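Local structure of inactive glucansucrase (5JBD) at residues 341-344 with 345-349; 437-440 with 441-444. The protein belongs to glycosyl hydrolase family 70 as an inactive glucansucrase, a large calcium-bearing protein with a TIM-barrel type of domain. All coordinates share one frame; numbering follows the deposited sequence.

Interaction 1: 341-344 with 345-349; sequences MDSG and EFYTL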
# COMPACT_ATOMS: atom_id res chain seq x y z
N MET A 341 4.47 14.81 3.01
CA MET A 341 4.19 14.63 1.56
C MET A 341 3.23 15.71 1.05
O MET A 341 2.07 15.77 1.45
CB MET A 341 3.59 13.24 1.27
CG MET A 341 3.55 12.90 -0.22
SD MET A 341 3.23 11.16 -0.60
CE MET A 341 1.48 11.19 -0.98
N ASP A 342 3.73 16.57 0.16
CA ASP A 342 2.94 17.69 -0.37
C ASP A 342 2.01 17.22 -1.50
O ASP A 342 2.24 17.52 -2.68
CB ASP A 342 3.88 18.83 -0.83
CG ASP A 342 3.14 20.10 -1.24
OD1 ASP A 342 1.94 20.29 -0.91
OD2 ASP A 342 3.79 20.93 -1.88
N SER A 343 0.96 16.50 -1.12
CA SER A 343 -0.00 16.00 -2.09
C SER A 343 -0.74 17.13 -2.81
O SER A 343 -1.16 16.96 -3.97
CB SER A 343 -0.99 15.02 -1.44
OG SER A 343 -1.86 15.64 -0.51
N GLY A 344 -0.93 18.26 -2.12
CA GLY A 344 -1.52 19.45 -2.71
C GLY A 344 -0.87 19.85 -4.02
O GLY A 344 -1.56 20.18 -4.97
N GLU A 345 0.47 19.79 -4.06
CA GLU A 345 1.22 20.13 -5.27
C GLU A 345 0.90 19.18 -6.42
O GLU A 345 0.78 19.61 -7.56
CB GLU A 345 2.73 20.15 -5.00
CG GLU A 345 3.64 20.37 -6.21
CD GLU A 345 3.58 21.80 -6.77
OE1 GLU A 345 3.06 22.70 -6.09
OE2 GLU A 345 4.05 22.02 -7.92
N PHE A 346 0.78 17.89 -6.10
CA PHE A 346 0.39 16.90 -7.12
C PHE A 346 -0.98 17.19 -7.75
O PHE A 346 -1.10 17.21 -8.97
CB PHE A 346 0.41 15.47 -6.53
CG PHE A 346 -0.33 14.47 -7.36
CD1 PHE A 346 0.24 13.96 -8.52
CD2 PHE A 346 -1.62 14.08 -7.01
CE1 PHE A 346 -0.46 13.03 -9.30
CE2 PHE A 346 -2.32 13.17 -7.79
CZ PHE A 346 -1.74 12.66 -8.94
N TYR A 347 -1.98 17.44 -6.91
CA TYR A 347 -3.32 17.75 -7.41
C TYR A 347 -3.32 19.05 -8.21
O TYR A 347 -3.98 19.14 -9.24
CB TYR A 347 -4.38 17.74 -6.31
CG TYR A 347 -4.60 16.35 -5.77
CD1 TYR A 347 -5.19 15.35 -6.56
CD2 TYR A 347 -4.17 15.99 -4.49
CE1 TYR A 347 -5.36 14.05 -6.08
CE2 TYR A 347 -4.33 14.70 -4.00
CZ TYR A 347 -4.92 13.74 -4.80
OH TYR A 347 -5.07 12.47 -4.29
N THR A 348 -2.55 20.04 -7.77
CA THR A 348 -2.43 21.30 -8.50
C THR A 348 -1.80 21.09 -9.88
O THR A 348 -2.32 21.59 -10.89
CB THR A 348 -1.64 22.33 -7.67
OG1 THR A 348 -2.40 22.66 -6.50
CG2 THR A 348 -1.38 23.60 -8.47
N LEU A 349 -0.70 20.38 -9.92
CA LEU A 349 -0.06 20.04 -11.20
C LEU A 349 -1.06 19.36 -12.15
O LEU A 349 -1.16 19.76 -13.31
CB LEU A 349 1.15 19.15 -10.99
CG LEU A 349 2.38 19.82 -10.37
CD1 LEU A 349 3.37 18.78 -9.88
CD2 LEU A 349 3.07 20.76 -11.36
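Gly344 O is approached by two groups of Thr348, one turn further along helix 343-354. Thr348 N donates to it at 3.0 Å. Thr348 OG1 lies 3.0 Å from the same Gly344 O, because the first torsion holds the hydroxyl beside its own backbone N (chi1 -66°). This hydroxyl also has Asn368 O as a hydrogen-bond partner, the stronger of the two, so the single proton may not go to Gly344 O. The neighbouring helical bond is straighter: Tyr347 N reaches Ser343 O at 3.1 Å with an N-H...O angle of 166°. Asp342, whose O takes a weak bond from Glu345 N, is itself the centre of an inverse gamma turn running into the helix.

Packing is carried by flat groups. Tyr347 CD2 lies against Ser343 O at 3.2 Å, obliquely to the ring, while Phe346 CD2 sits 3.7 Å above the Tyr347 ring plane, over its centre. On another flank, Asp342 OD2 rests against Glu345 CB at 3.4 Å. The two carboxylate planes are turned 46° apart, with Asp342 OD2 and Glu345 OE1 separated by 4.6 Å.

Ser369 OG and Ile370 N hold the Asp342 oxygens, and Arg373 gives Glu345 a long, weak ion pair. Two buried acids this close may raise each other's proton affinity, an effect those bonds and the arginine would probably offset.

Interaction 2: 437-440 with 441-444; sequences TNKQ and YAQY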
# COMPACT_ATOMS: atom_id res chain seq x y z
N THR A 437 -1.54 13.33 -29.09
CA THR A 437 -1.75 14.75 -28.76
C THR A 437 -3.03 14.89 -27.92
O THR A 437 -3.00 15.43 -26.81
CB THR A 437 -1.81 15.59 -30.04
OG1 THR A 437 -0.54 15.54 -30.69
CG2 THR A 437 -2.16 17.06 -29.73
N ASN A 438 -4.15 14.36 -28.43
CA ASN A 438 -5.45 14.42 -27.75
C ASN A 438 -5.69 13.23 -26.87
O ASN A 438 -6.46 12.33 -27.23
CB ASN A 438 -6.57 14.54 -28.76
CG ASN A 438 -6.55 15.86 -29.42
OD1 ASN A 438 -6.89 16.88 -28.82
ND2 ASN A 438 -6.09 15.86 -30.66
N LYS A 439 -5.05 13.25 -25.71
CA LYS A 439 -5.10 12.13 -24.78
C LYS A 439 -6.48 12.04 -24.13
O LYS A 439 -7.05 13.05 -23.76
CB LYS A 439 -4.01 12.28 -23.71
CG LYS A 439 -2.59 12.50 -24.22
CD LYS A 439 -1.57 12.55 -23.07
CE LYS A 439 -0.35 13.40 -23.43
NZ LYS A 439 0.48 12.81 -24.51
N GLN A 440 -7.02 10.84 -24.06
CA GLN A 440 -8.31 10.58 -23.41
C GLN A 440 -8.18 10.18 -21.95
O GLN A 440 -9.11 10.41 -21.17
CB GLN A 440 -9.06 9.45 -24.16
CG GLN A 440 -9.52 9.83 -25.56
CD GLN A 440 -10.48 10.98 -25.51
OE1 GLN A 440 -11.66 10.84 -25.14
NE2 GLN A 440 -9.97 12.16 -25.84
N TYR A 441 -7.04 9.58 -21.59
CA TYR A 441 -6.83 9.00 -20.26
C TYR A 441 -5.56 9.49 -19.57
O TYR A 441 -5.58 9.75 -18.37
CB TYR A 441 -6.79 7.47 -20.35
CG TYR A 441 -7.89 6.86 -21.19
CD1 TYR A 441 -9.23 7.05 -20.85
CD2 TYR A 441 -7.60 6.10 -22.34
CE1 TYR A 441 -10.25 6.50 -21.62
CE2 TYR A 441 -8.61 5.55 -23.11
CZ TYR A 441 -9.93 5.75 -22.75
OH TYR A 441 -10.95 5.21 -23.50
N ALA A 442 -4.46 9.54 -20.30
CA ALA A 442 -3.16 9.91 -19.75
C ALA A 442 -3.02 11.41 -19.53
O ALA A 442 -3.71 12.22 -20.14
CB ALA A 442 -2.04 9.43 -20.68
N GLN A 443 -2.10 11.76 -18.64
CA GLN A 443 -1.86 13.16 -18.28
C GLN A 443 -1.32 13.97 -19.44
O GLN A 443 -0.43 13.53 -20.15
CB GLN A 443 -0.85 13.24 -17.12
CG GLN A 443 -1.46 12.85 -15.79
CD GLN A 443 -2.36 13.93 -15.26
OE1 GLN A 443 -3.58 13.79 -15.22
NE2 GLN A 443 -1.77 15.02 -14.86
N TYR A 444 -1.84 15.19 -19.59
CA TYR A 444 -1.24 16.20 -20.47
C TYR A 444 -0.03 16.85 -19.78
O TYR A 444 0.08 16.84 -18.56
CB TYR A 444 -2.27 17.27 -20.82
CG TYR A 444 -3.35 16.84 -21.79
CD1 TYR A 444 -4.37 15.96 -21.41
CD2 TYR A 444 -3.35 17.31 -23.09
CE1 TYR A 444 -5.34 15.55 -22.31
CE2 TYR A 444 -4.33 16.93 -24.00
CZ TYR A 444 -5.32 16.04 -23.61
OH TYR A 444 -6.29 15.66 -24.52
O HOH W 1 -6.32 18.48 -26.32
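Tyr444 OH takes part in two polar contacts: it donates to Lys439 O at 2.8 Å and accepts a weak bond from a water. The first is well aimed, lying in the carbonyl plane on a lone pair of Lys439 O, with a C=O...O angle of 124°. The water also donates to Asn438 OD1 at 3.0 Å, bridging the tyrosine to the inverse gamma turn centred on Asn438.

The Tyr444 ring thus spans the bend of the chain. Its CE2 approaches Thr437 O obliquely at 3.5 Å, and CE1 is 3.8 Å from Lys439 CB. The Lys439 chain, nearly extended through chi2 and chi3, runs past the second half of the loop, bringing Lys439 CE within 3.3 Å of Gln443 O. A bend at chi4 (-67°) then brings NZ to the backbone oxygens of Gln434, Lys436 and Pro607, which hold the ammonium by hydrogen bonds.

Where the two halves of the loop join, Gln440 CB makes a CH-pi contact over a face of the Tyr441 ring, 3.8 Å from the ring centroid and only 1° off the normal.

This loop joins helix 420-434 to helix 446-455. Asp433, near the end of the former, accepts from the backbone N of Gln440, Tyr441 and Ala442; Tyr441 leans on Leu402 and Lys405 of helix 392-406, and Tyr444 O receives Gln449 NE2 from the helix that follows.

Interaction 1 precedes interaction 2 in the chain, and their centres are 20 Å apart. The nearest atoms come to about 5 Å without touching, so the link between them is indirect. Two helices supply it. Helix 343-354 starts within interaction 1, and Gly354 at its far end bonds through the backbone to Tyr444 of interaction 2. Helix 446-455 follows the 437-444 loop: its Gln449 touches Leu349 and also binds Tyr444 O. Neither contact includes a calcium ligand, these being Glu237, Asp243, Asn287 and Asn751. A glycerol, probably from the crystallisation liquor, lies about 3 Å from the Thr437 side chain.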